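Local coordinates for hypothetical protein (Mus musculus, PDB 1VKB) that probably acts as a gamma-glutamylamine cyclotransferase with an AIG2-like fold, at residues Leu22-Gln26 / Pro27-Val31; Met32-His35 / Ser36-Leu39; Phe89-Phe93 / Glu94-Ser98; Thr131-Pro134 / Glu135-Phe138. All coordinates share one frame; numbering follows the deposited sequence.

Contact 1 of 4, residues Leu22-Gln26 / Pro27-Val31; sequences LKRGQ and PNHKV. With FMT (formic acid), chain D; FMT (formic acid), chain C.
H29 reaches back to L22 across two successive beta turns, type II from K23 to Q26 and type I from Q26 to H29. They carry the chain from strand 14-18 into helix 30-33. H29 ND1 donates to L22 O at 2.7 Å. The bond is nearly straight at 174°, and the oxygen lies in the ring plane. R24 CA sits over one face of the ring, 3.7 Å from the centroid of the H29 ring, as a CH-pi contact. CG of H29 is anti to the backbone N (chi1 -169°), and this carries the ring back toward L22 O. The other ring nitrogen, H29 NE2, donates to formic acid (chain D) O2 at 2.7 Å. R24 grips the same molecule from its own side: R24 NE meets O2 of this formic acid at 2.8 Å and NH2 meets O1. The guanidinium stands almost perpendicular to the H29 ring. The formic acid is probably a crystallisation component. Replacing H29 by an alanine would probably leave L22 O without this donor and let the first turn shift against the second. Further out, the turns are tied down from elsewhere. E78 accepts from R24 N, and F42 makes a cation-pi contact with R24. Q26 is held by S147 and D146. The backbone closes each turn, Q26 N on K23 O and H29 N on Q26 O. On the inner side, L22 CD2 touches V31 CG2 at 3.5 Å, the two side chains crossing at about a right angle.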
loop_
_atom_site.group_PDB
_atom_site.type_symbol
_atom_site.label_atom_id
_atom_site.label_comp_id
_atom_site.label_asym_id
_atom_site.label_seq_id
_atom_site.Cartn_x
_atom_site.Cartn_y
_atom_site.Cartn_z
ATOM N N LEU A 22 -4.397 -3.812 2.182
ATOM C CA LEU A 22 -4.633 -4.577 0.946
ATOM C C LEU A 22 -3.828 -5.858 0.767
ATOM O O LEU A 22 -4.178 -6.681 -0.081
ATOM C CB LEU A 22 -4.490 -3.692 -0.302
ATOM C CG LEU A 22 -5.501 -2.552 -0.407
ATOM C CD1 LEU A 22 -5.091 -1.607 -1.537
ATOM C CD2 LEU A 22 -6.890 -3.036 -0.637
ATOM N N LYS A 23 -2.769 -6.042 1.547
ATOM C CA LYS A 23 -1.955 -7.236 1.493
ATOM C C LYS A 23 -2.716 -8.507 1.873
ATOM O O LYS A 23 -3.672 -8.472 2.665
ATOM C CB LYS A 23 -0.765 -7.132 2.444
ATOM C CG LYS A 23 0.306 -6.090 2.087
ATOM C CD LYS A 23 1.608 -6.306 2.925
ATOM C CE LYS A 23 1.368 -6.171 4.430
ATOM N NZ LYS A 23 2.658 -6.349 5.206
ATOM N N ARG A 24 -2.230 -9.644 1.369
ATOM C CA ARG A 24 -2.700 -10.955 1.829
ATOM C C ARG A 24 -2.691 -10.989 3.331
ATOM O O ARG A 24 -1.754 -10.531 3.973
ATOM C CB ARG A 24 -1.825 -12.081 1.301
ATOM C CG ARG A 24 -2.072 -12.392 -0.164
ATOM C CD ARG A 24 -1.236 -13.522 -0.683
ATOM N NE ARG A 24 -1.758 -13.993 -1.967
ATOM C CZ ARG A 24 -1.222 -15.013 -2.629
ATOM N NH1 ARG A 24 -0.151 -15.624 -2.150
ATOM N NH2 ARG A 24 -1.732 -15.401 -3.778
ATOM N N GLY A 25 -3.775 -11.475 3.900
ATOM C CA GLY A 25 -3.851 -11.608 5.328
ATOM C C GLY A 25 -4.139 -10.357 6.095
ATOM O O GLY A 25 -4.172 -10.390 7.345
ATOM N N GLN A 26 -4.332 -9.248 5.392
ATOM C CA GLN A 26 -4.636 -7.976 6.028
ATOM C C GLN A 26 -6.118 -7.584 5.807
ATOM O O GLN A 26 -6.820 -8.177 4.946
ATOM C CB GLN A 26 -3.638 -6.911 5.570
ATOM C CG GLN A 26 -2.192 -7.232 6.029
ATOM C CD GLN A 26 -2.064 -7.304 7.517
ATOM O OE1 GLN A 26 -2.632 -6.479 8.190
ATOM N NE2 GLN A 26 -1.271 -8.247 8.034
ATOM N N PRO A 27 -6.634 -6.664 6.616
ATOM C CA PRO A 27 -8.107 -6.551 6.736
ATOM C C PRO A 27 -8.919 -6.221 5.477
ATOM O O PRO A 27 -10.113 -6.577 5.440
ATOM C CB PRO A 27 -8.293 -5.495 7.844
ATOM C CG PRO A 27 -6.999 -5.535 8.615
ATOM C CD PRO A 27 -5.945 -5.816 7.605
ATOM N N ASN A 28 -8.317 -5.561 4.479
ATOM C CA ASN A 28 -9.049 -5.174 3.257
ATOM C C ASN A 28 -8.652 -5.983 2.054
ATOM O O ASN A 28 -9.013 -5.653 0.930
ATOM C CB ASN A 28 -8.924 -3.673 2.947
ATOM C CG ASN A 28 -9.713 -2.799 3.908
ATOM O OD1 ASN A 28 -10.874 -3.118 4.231
ATOM N ND2 ASN A 28 -9.053 -1.744 4.455
ATOM N N HIS A 29 -7.923 -7.062 2.268
ATOM C CA HIS A 29 -7.522 -7.901 1.142
ATOM C C HIS A 29 -8.716 -8.378 0.292
ATOM O O HIS A 29 -8.579 -8.510 -0.901
ATOM C CB HIS A 29 -6.695 -9.120 1.575
ATOM C CG HIS A 29 -6.051 -9.837 0.424
ATOM N ND1 HIS A 29 -5.150 -9.219 -0.432
ATOM C CD2 HIS A 29 -6.221 -11.093 -0.050
ATOM C CE1 HIS A 29 -4.783 -10.080 -1.358
ATOM N NE2 HIS A 29 -5.410 -11.224 -1.149
ATOM N N LYS A 30 -9.864 -8.658 0.921
ATOM C CA LYS A 30 -11.033 -9.140 0.156
ATOM C C LYS A 30 -11.343 -8.317 -1.063
ATOM O O LYS A 30 -11.868 -8.841 -2.035
ATOM C CB LYS A 30 -12.323 -9.212 1.041
ATOM C CG LYS A 30 -12.406 -10.376 2.041
ATOM C CD LYS A 30 -13.709 -10.306 2.979
ATOM C CE LYS A 30 -14.998 -10.405 2.150
ATOM N NZ LYS A 30 -14.967 -11.598 1.278
ATOM N N VAL A 31 -11.105 -7.006 -1.007
ATOM C CA VAL A 31 -11.525 -6.182 -2.151
ATOM C C VAL A 31 -10.732 -6.518 -3.406
ATOM O O VAL A 31 -11.233 -6.327 -4.507
ATOM C CB VAL A 31 -11.456 -4.647 -1.886
ATOM C CG1 VAL A 31 -12.312 -4.260 -0.697
ATOM C CG2 VAL A 31 -10.040 -4.193 -1.722
HETATM C C FMT D . -4.540 -12.895 -3.824
HETATM O O1 FMT D . -4.145 -13.641 -4.715
HETATM O O2 FMT D . -4.373 -13.162 -2.651
HETATM C C FMT C . -2.016 -0.404 0.563
HETATM O O1 FMT C . -0.937 -0.507 -0.060
HETATM O O2 FMT C . -2.599 -1.258 1.280
#

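Contact 2 of 4, residues Met32-His35 / Ser36-Leu39; sequences MLDH and SHGL
S36 and D34 make an Asx turn where helix 30-33 gives way to a short 3-10 segment. S36 N donates to D34 OD1 at 3.1 Å, on the anti side of the carboxylate. S36 OG donates to the same oxygen, D34 OD1, at 2.7 Å, from well above the carboxylate plane. Both donors come from one face, so OD1 is held twice by a single residue. CG of D34 is anti to the backbone N (chi1 -167°), which turns the carboxylate forward over S36. H37 comes next. H37 N donates to D34 O at 2.9 Å and closes the first 3-10 turn. Its ring lies against the D34 side chain: D34 CB is 3.7 Å from H37 ND1, and D34 CG stands over one face, toward the rim. The planes of ring and carboxylate are 34° apart. H37 ND1 itself is hydrogen-bonded to V31 O, and the ring stacks with F89 of helix 84-93. These two outside partners fix the ring's rotation. G38 N then donates to H35 O, a longer bond at 3.2 Å. At the backbone angles of G38 a CB would press on the carbonyl oxygen of H37. L39 leads out toward strand 40-48, with its N bonded to D83. A water joins the two ends of the bend, donating to M32 O and to G38 O, each 2.7 Å from the water oxygen.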
loop_
_atom_site.group_PDB
_atom_site.type_symbol
_atom_site.label_atom_id
_atom_site.label_comp_id
_atom_site.label_asym_id
_atom_site.label_seq_id
_atom_site.Cartn_x
_atom_site.Cartn_y
_atom_site.Cartn_z
ATOM N N MET A 32 -9.512 -7.031 -3.242
ATOM C CA MET A 32 -8.697 -7.462 -4.372
ATOM C C MET A 32 -9.138 -8.827 -4.926
ATOM O O MET A 32 -8.802 -9.166 -6.072
ATOM C CB MET A 32 -7.232 -7.525 -3.982
ATOM C CG MET A 32 -6.660 -6.155 -3.593
ATOM S SD MET A 32 -4.874 -6.272 -3.389
ATOM C CE MET A 32 -4.490 -5.810 -5.062
ATOM N N LEU A 33 -9.836 -9.618 -4.108
ATOM C CA LEU A 33 -10.325 -10.952 -4.505
ATOM C C LEU A 33 -11.737 -10.934 -5.060
ATOM O O LEU A 33 -12.227 -11.931 -5.548
ATOM C CB LEU A 33 -10.328 -11.857 -3.288
ATOM C CG LEU A 33 -8.997 -12.135 -2.581
ATOM C CD1 LEU A 33 -9.227 -13.034 -1.386
ATOM C CD2 LEU A 33 -8.045 -12.740 -3.556
ATOM N N ASP A 34 -12.412 -9.801 -4.948
ATOM C CA ASP A 34 -13.767 -9.647 -5.444
ATOM C C ASP A 34 -13.738 -9.319 -6.927
ATOM O O ASP A 34 -13.407 -8.220 -7.338
ATOM C CB ASP A 34 -14.465 -8.543 -4.614
ATOM C CG ASP A 34 -15.954 -8.497 -4.822
ATOM O OD1 ASP A 34 -16.417 -8.827 -5.944
ATOM O OD2 ASP A 34 -16.735 -8.134 -3.908
ATOM N N HIS A 35 -14.121 -10.292 -7.762
ATOM C CA HIS A 35 -14.012 -10.133 -9.203
ATOM C C HIS A 35 -14.953 -9.092 -9.770
ATOM O O HIS A 35 -14.778 -8.688 -10.890
ATOM C CB HIS A 35 -14.305 -11.459 -9.932
ATOM C CG HIS A 35 -13.266 -12.509 -9.720
ATOM N ND1 HIS A 35 -12.708 -12.768 -8.487
ATOM C CD2 HIS A 35 -12.712 -13.396 -10.580
ATOM C CE1 HIS A 35 -11.837 -13.756 -8.599
ATOM N NE2 HIS A 35 -11.824 -14.158 -9.858
ATOM N N SER A 36 -15.938 -8.627 -9.005
ATOM C CA SER A 36 -16.756 -7.514 -9.474
ATOM C C SER A 36 -15.931 -6.212 -9.576
ATOM O O SER A 36 -16.383 -5.226 -10.186
ATOM C CB SER A 36 -17.981 -7.287 -8.561
ATOM O OG SER A 36 -17.593 -6.849 -7.265
ATOM N N HIS A 37 -14.724 -6.209 -9.007
ATOM C CA HIS A 37 -13.840 -5.021 -9.071
ATOM C C HIS A 37 -12.803 -5.118 -10.161
ATOM O O HIS A 37 -12.122 -4.143 -10.412
ATOM C CB HIS A 37 -13.081 -4.840 -7.764
ATOM C CG HIS A 37 -13.978 -4.662 -6.586
ATOM N ND1 HIS A 37 -13.608 -5.039 -5.312
ATOM C CD2 HIS A 37 -15.203 -4.103 -6.483
ATOM C CE1 HIS A 37 -14.602 -4.770 -4.482
ATOM N NE2 HIS A 37 -15.583 -4.206 -5.166
ATOM N N GLY A 38 -12.704 -6.272 -10.809
ATOM C CA GLY A 38 -11.694 -6.501 -11.859
ATOM C C GLY A 38 -10.738 -7.589 -11.397
ATOM O O GLY A 38 -11.097 -8.407 -10.533
ATOM N N LEU A 39 -9.530 -7.590 -11.967
ATOM C CA LEU A 39 -8.592 -8.673 -11.836
ATOM C C LEU A 39 -7.343 -8.196 -11.136
ATOM O O LEU A 39 -6.852 -7.120 -11.438
ATOM C CB LEU A 39 -8.176 -9.198 -13.208
ATOM C CG LEU A 39 -6.864 -10.005 -13.179
HETATM O O HOH W 1 -10.132 -9.768 -8.355
#

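Contact 3 of 4, residues Phe89-Phe93 / Glu94-Ser98; sequences FLDDF and EDCPS
F93 and E94 send their side chains obliquely past each other at the C-terminal end of helix 84-93. The ring and carboxylate planes are only 22° apart, and E94 OE1 comes within 3.6 Å of F93 CD2. The E94 chain is bent at chi2 (-69°), which folds the carboxylate back beside the ring. R158 serves both residues: it makes a cation-pi contact with F93 and a long, weak ion pair with E94 OE1. Two residues on, C96 points back at the helix. C96 SG is 3.6 Å from D91 O. The D91 carboxylate turns elsewhere, bonded to Y127 and bridged to R102. The backbone ends as a Schellman motif. C96 N donates to D91 O at 2.9 Å and 171°. D95 N donates to D92 O at 3.0 Å, from above the carbonyl plane. D95 is the residue of positive phi that reverses the chain. E94 N still makes a helical bond, to L90 O at 2.8 Å. Three carbonyls of the last helical turn thus keep a donor, and the helix stops without leaving L90 O, D91 O or D92 O unpaired.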
loop_
_atom_site.group_PDB
_atom_site.type_symbol
_atom_site.label_atom_id
_atom_site.label_comp_id
_atom_site.label_asym_id
_atom_site.label_seq_id
_atom_site.Cartn_x
_atom_site.Cartn_y
_atom_site.Cartn_z
ATOM N N PHE A 89 -10.782 0.939 -9.527
ATOM C CA PHE A 89 -11.528 0.590 -8.269
ATOM C C PHE A 89 -10.667 0.972 -7.055
ATOM O O PHE A 89 -11.167 1.595 -6.111
ATOM C CB PHE A 89 -11.935 -0.873 -8.191
ATOM C CG PHE A 89 -12.345 -1.256 -6.801
ATOM C CD1 PHE A 89 -13.602 -0.942 -6.343
ATOM C CD2 PHE A 89 -11.422 -1.774 -5.924
ATOM C CE1 PHE A 89 -13.967 -1.226 -5.010
ATOM C CE2 PHE A 89 -11.767 -2.043 -4.623
ATOM C CZ PHE A 89 -13.041 -1.762 -4.173
ATOM N N LEU A 90 -9.387 0.594 -7.081
ATOM C CA LEU A 90 -8.486 0.882 -5.986
ATOM C C LEU A 90 -8.278 2.382 -5.808
ATOM O O LEU A 90 -8.179 2.867 -4.655
ATOM C CB LEU A 90 -7.167 0.126 -6.137
ATOM C CG LEU A 90 -7.230 -1.388 -6.020
ATOM C CD1 LEU A 90 -5.911 -2.080 -6.319
ATOM C CD2 LEU A 90 -7.784 -1.840 -4.628
ATOM N N ASP A 91 -8.206 3.127 -6.906
ATOM C CA ASP A 91 -8.170 4.623 -6.816
ATOM C C ASP A 91 -9.344 5.203 -6.059
ATOM O O ASP A 91 -9.185 6.129 -5.248
ATOM C CB ASP A 91 -8.122 5.321 -8.181
ATOM C CG ASP A 91 -6.825 5.141 -8.907
ATOM O OD1 ASP A 91 -5.826 4.597 -8.361
ATOM O OD2 ASP A 91 -6.728 5.544 -10.099
ATOM N N ASP A 92 -10.523 4.646 -6.319
ATOM C CA ASP A 92 -11.729 5.059 -5.654
ATOM C C ASP A 92 -11.709 4.586 -4.218
ATOM O O ASP A 92 -12.080 5.349 -3.324
ATOM C CB ASP A 92 -12.907 4.456 -6.393
ATOM C CG ASP A 92 -14.240 4.813 -5.806
ATOM O OD1 ASP A 92 -14.468 5.998 -5.542
ATOM O OD2 ASP A 92 -15.139 3.955 -5.644
ATOM N N PHE A 93 -11.310 3.329 -4.017
ATOM C CA PHE A 93 -11.219 2.741 -2.643
ATOM C C PHE A 93 -10.317 3.592 -1.714
ATOM O O PHE A 93 -10.637 3.854 -0.547
ATOM C CB PHE A 93 -10.683 1.324 -2.731
ATOM C CG PHE A 93 -10.656 0.628 -1.389
ATOM C CD1 PHE A 93 -11.851 0.124 -0.834
ATOM C CD2 PHE A 93 -9.495 0.570 -0.650
ATOM C CE1 PHE A 93 -11.847 -0.450 0.405
ATOM C CE2 PHE A 93 -9.481 -0.020 0.615
ATOM C CZ PHE A 93 -10.674 -0.519 1.138
ATOM N N GLU A 94 -9.168 4.005 -2.247
ATOM C CA GLU A 94 -8.220 4.836 -1.548
ATOM C C GLU A 94 -8.517 6.332 -1.574
ATOM O O GLU A 94 -7.732 7.126 -1.051
ATOM C CB GLU A 94 -6.814 4.584 -2.100
ATOM C CG GLU A 94 -6.310 3.161 -1.882
ATOM C CD GLU A 94 -6.026 2.847 -0.387
ATOM O OE1 GLU A 94 -6.955 2.817 0.441
ATOM O OE2 GLU A 94 -4.870 2.725 -0.062
ATOM N N ASP A 95 -9.667 6.693 -2.111
ATOM C CA ASP A 95 -10.127 8.093 -2.207
ATOM C C ASP A 95 -9.048 9.031 -2.784
ATOM O O ASP A 95 -8.760 10.118 -2.216
ATOM C CB ASP A 95 -10.642 8.584 -0.880
ATOM C CG ASP A 95 -11.470 9.821 -1.020
ATOM O OD1 ASP A 95 -11.872 10.173 -2.171
ATOM O OD2 ASP A 95 -11.739 10.522 -0.036
ATOM N N CYS A 96 -8.478 8.617 -3.920
ATOM C CA CYS A 96 -7.487 9.422 -4.654
ATOM C C CYS A 96 -8.212 10.568 -5.341
ATOM O O CYS A 96 -9.343 10.390 -5.813
ATOM C CB CYS A 96 -6.785 8.592 -5.708
ATOM S SG CYS A 96 -5.800 7.312 -5.009
ATOM N N PRO A 97 -7.612 11.742 -5.460
ATOM C CA PRO A 97 -6.269 12.078 -5.024
ATOM C C PRO A 97 -6.246 12.783 -3.664
ATOM O O PRO A 97 -5.204 13.324 -3.269
ATOM C CB PRO A 97 -5.834 13.036 -6.127
ATOM C CG PRO A 97 -7.068 13.773 -6.445
ATOM C CD PRO A 97 -8.238 12.843 -6.221
ATOM N N SER A 98 -7.364 12.819 -2.936
ATOM C CA SER A 98 -7.348 13.565 -1.688
ATOM C C SER A 98 -6.645 12.845 -0.548
ATOM O O SER A 98 -5.864 13.449 0.128
ATOM C CB SER A 98 -8.717 14.088 -1.271
ATOM O OG SER A 98 -9.636 13.058 -1.101
#

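Contact 4 of 4, residues Thr131-Pro134 / Glu135-Phe138; sequences TYAP and EWLF
A133 O accepts the backbone N of W136 at 3.0 Å, and this bond begins the 3-10 segment. The donor stands above the carbonyl plane. L137 N repeats the pattern one residue on, bonding to P134 O at 3.2 Å. The side chains follow the same turn. A133 CB lies over the five-membered ring of W136, 3.6 Å from its centroid and 12° off the ring normal, a CH-pi contact. Y132 CB is 3.5 Å from W136 CE3, on the six-membered ring. The indole therefore lies along the chain it has just left. W64 meets it as well, the two ring systems inclined at about 40°. A serine in place of W136 would probably strip the cover from A133 CB and Y132 CB and leave W64 without its aromatic partner. Y132 reaches the other way. Its CG sits between the backbone N and the carbonyl carbon (chi1 51°), and the ring runs past L137, with Y132 CE2 3.7 Å from L137 CD2. L66 and L68 pack on both of these side chains. E135 folds back over the start of the turn, with E135 OE1 3.6 Å from P134 CD. Proline at the first position and i to i+3 bonds in succession make this a short 3-10 helix after strand 121-129, packed on strand 62-66 of the sheet through W64 and L66.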
loop_
_atom_site.group_PDB
_atom_site.type_symbol
_atom_site.label_atom_id
_atom_site.label_comp_id
_atom_site.label_asym_id
_atom_site.label_seq_id
_atom_site.Cartn_x
_atom_site.Cartn_y
_atom_site.Cartn_z
ATOM N N THR A 131 -0.758 14.247 1.831
ATOM C CA THR A 131 -1.811 15.034 2.543
ATOM C C THR A 131 -2.056 14.487 3.947
ATOM O O THR A 131 -3.133 14.594 4.461
ATOM C CB THR A 131 -3.127 15.013 1.737
ATOM O OG1 THR A 131 -3.486 13.651 1.409
ATOM C CG2 THR A 131 -2.980 15.728 0.411
ATOM N N TYR A 132 -1.034 13.861 4.533
ATOM C CA TYR A 132 -1.056 13.377 5.906
ATOM C C TYR A 132 -1.188 14.546 6.892
ATOM O O TYR A 132 -0.820 15.680 6.577
ATOM C CB TYR A 132 0.250 12.588 6.205
ATOM C CG TYR A 132 1.535 13.324 5.830
ATOM C CD1 TYR A 132 2.084 13.198 4.546
ATOM C CD2 TYR A 132 2.218 14.117 6.760
ATOM C CE1 TYR A 132 3.234 13.840 4.200
ATOM C CE2 TYR A 132 3.362 14.761 6.406
ATOM C CZ TYR A 132 3.866 14.627 5.116
ATOM O OH TYR A 132 5.019 15.277 4.770
ATOM N N ALA A 133 -1.651 14.277 8.096
ATOM C CA ALA A 133 -1.602 15.263 9.185
ATOM C C ALA A 133 -0.137 15.462 9.588
ATOM O O ALA A 133 0.618 14.505 9.730
ATOM C CB ALA A 133 -2.398 14.784 10.361
ATOM N N PRO A 134 0.282 16.701 9.767
ATOM C CA PRO A 134 1.705 16.997 10.012
ATOM C C PRO A 134 2.287 16.285 11.230
ATOM O O PRO A 134 3.460 15.881 11.212
ATOM C CB PRO A 134 1.720 18.522 10.167
ATOM C CG PRO A 134 0.277 18.892 10.454
ATOM C CD PRO A 134 -0.544 17.923 9.742
ATOM N N GLU A 135 1.484 16.113 12.280
ATOM C CA GLU A 135 1.981 15.454 13.496
ATOM C C GLU A 135 2.274 13.955 13.304
ATOM O O GLU A 135 2.969 13.338 14.094
ATOM C CB GLU A 135 1.031 15.719 14.662
ATOM C CG GLU A 135 -0.317 15.032 14.565
ATOM C CD GLU A 135 -1.384 15.822 13.857
ATOM O OE1 GLU A 135 -1.092 16.772 13.100
ATOM O OE2 GLU A 135 -2.558 15.461 14.047
ATOM N N TRP A 136 1.787 13.366 12.212
ATOM C CA TRP A 136 2.081 11.968 11.917
ATOM C C TRP A 136 3.540 11.730 11.625
ATOM O O TRP A 136 4.003 10.591 11.672
ATOM C CB TRP A 136 1.255 11.461 10.774
ATOM C CG TRP A 136 -0.266 11.466 11.017
ATOM C CD1 TRP A 136 -0.928 11.728 12.165
ATOM C CD2 TRP A 136 -1.261 11.083 10.065
ATOM N NE1 TRP A 136 -2.284 11.609 11.976
ATOM C CE2 TRP A 136 -2.514 11.212 10.687
ATOM C CE3 TRP A 136 -1.214 10.621 8.734
ATOM C CZ2 TRP A 136 -3.705 10.891 10.039
ATOM C CZ3 TRP A 136 -2.420 10.353 8.079
ATOM C CH2 TRP A 136 -3.616 10.499 8.716
ATOM N N LEU A 137 4.282 12.802 11.345
ATOM C CA LEU A 137 5.727 12.679 11.156
ATOM C C LEU A 137 6.425 12.208 12.398
ATOM O O LEU A 137 7.559 11.752 12.311
ATOM C CB LEU A 137 6.351 14.001 10.697
ATOM C CG LEU A 137 5.890 14.477 9.328
ATOM C CD1 LEU A 137 6.339 15.909 9.047
ATOM C CD2 LEU A 137 6.370 13.558 8.214
ATOM N N PHE A 138 5.789 12.370 13.561
ATOM C CA PHE A 138 6.379 11.934 14.838
ATOM C C PHE A 138 5.963 10.547 15.295
ATOM O O PHE A 138 6.300 10.149 16.412
ATOM C CB PHE A 138 6.056 12.941 15.914
ATOM C CG PHE A 138 6.557 14.295 15.554
ATOM C CD1 PHE A 138 7.892 14.492 15.342
ATOM C CD2 PHE A 138 5.671 15.312 15.273
ATOM C CE1 PHE A 138 8.385 15.744 14.963
ATOM C CE2 PHE A 138 6.131 16.546 14.880
ATOM C CZ PHE A 138 7.497 16.762 14.717
#

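In the fold
The contacts come in order along one chain, all within the AIG2-like family region. Contacts 1 and 2 share helix 30-33, at its start and its end, with centres 12 Å apart. V31 O and H37 ND1 join them. Contact 3, the end of helix 84-93, packs against both: F89, L90 and F93 meet L22, N28, V31, M32 and H37. The three thus make one continuous packing region where helix 30-33 lies against helix 84-93. Contact 4 stands apart, about 32 Å from contact 2 between centres and on the other side of the chain's centre. S98 O and T131 OG1 link it to contact 3. Strand 121-129, which precedes contact 4, also carries Y127 to contact 3.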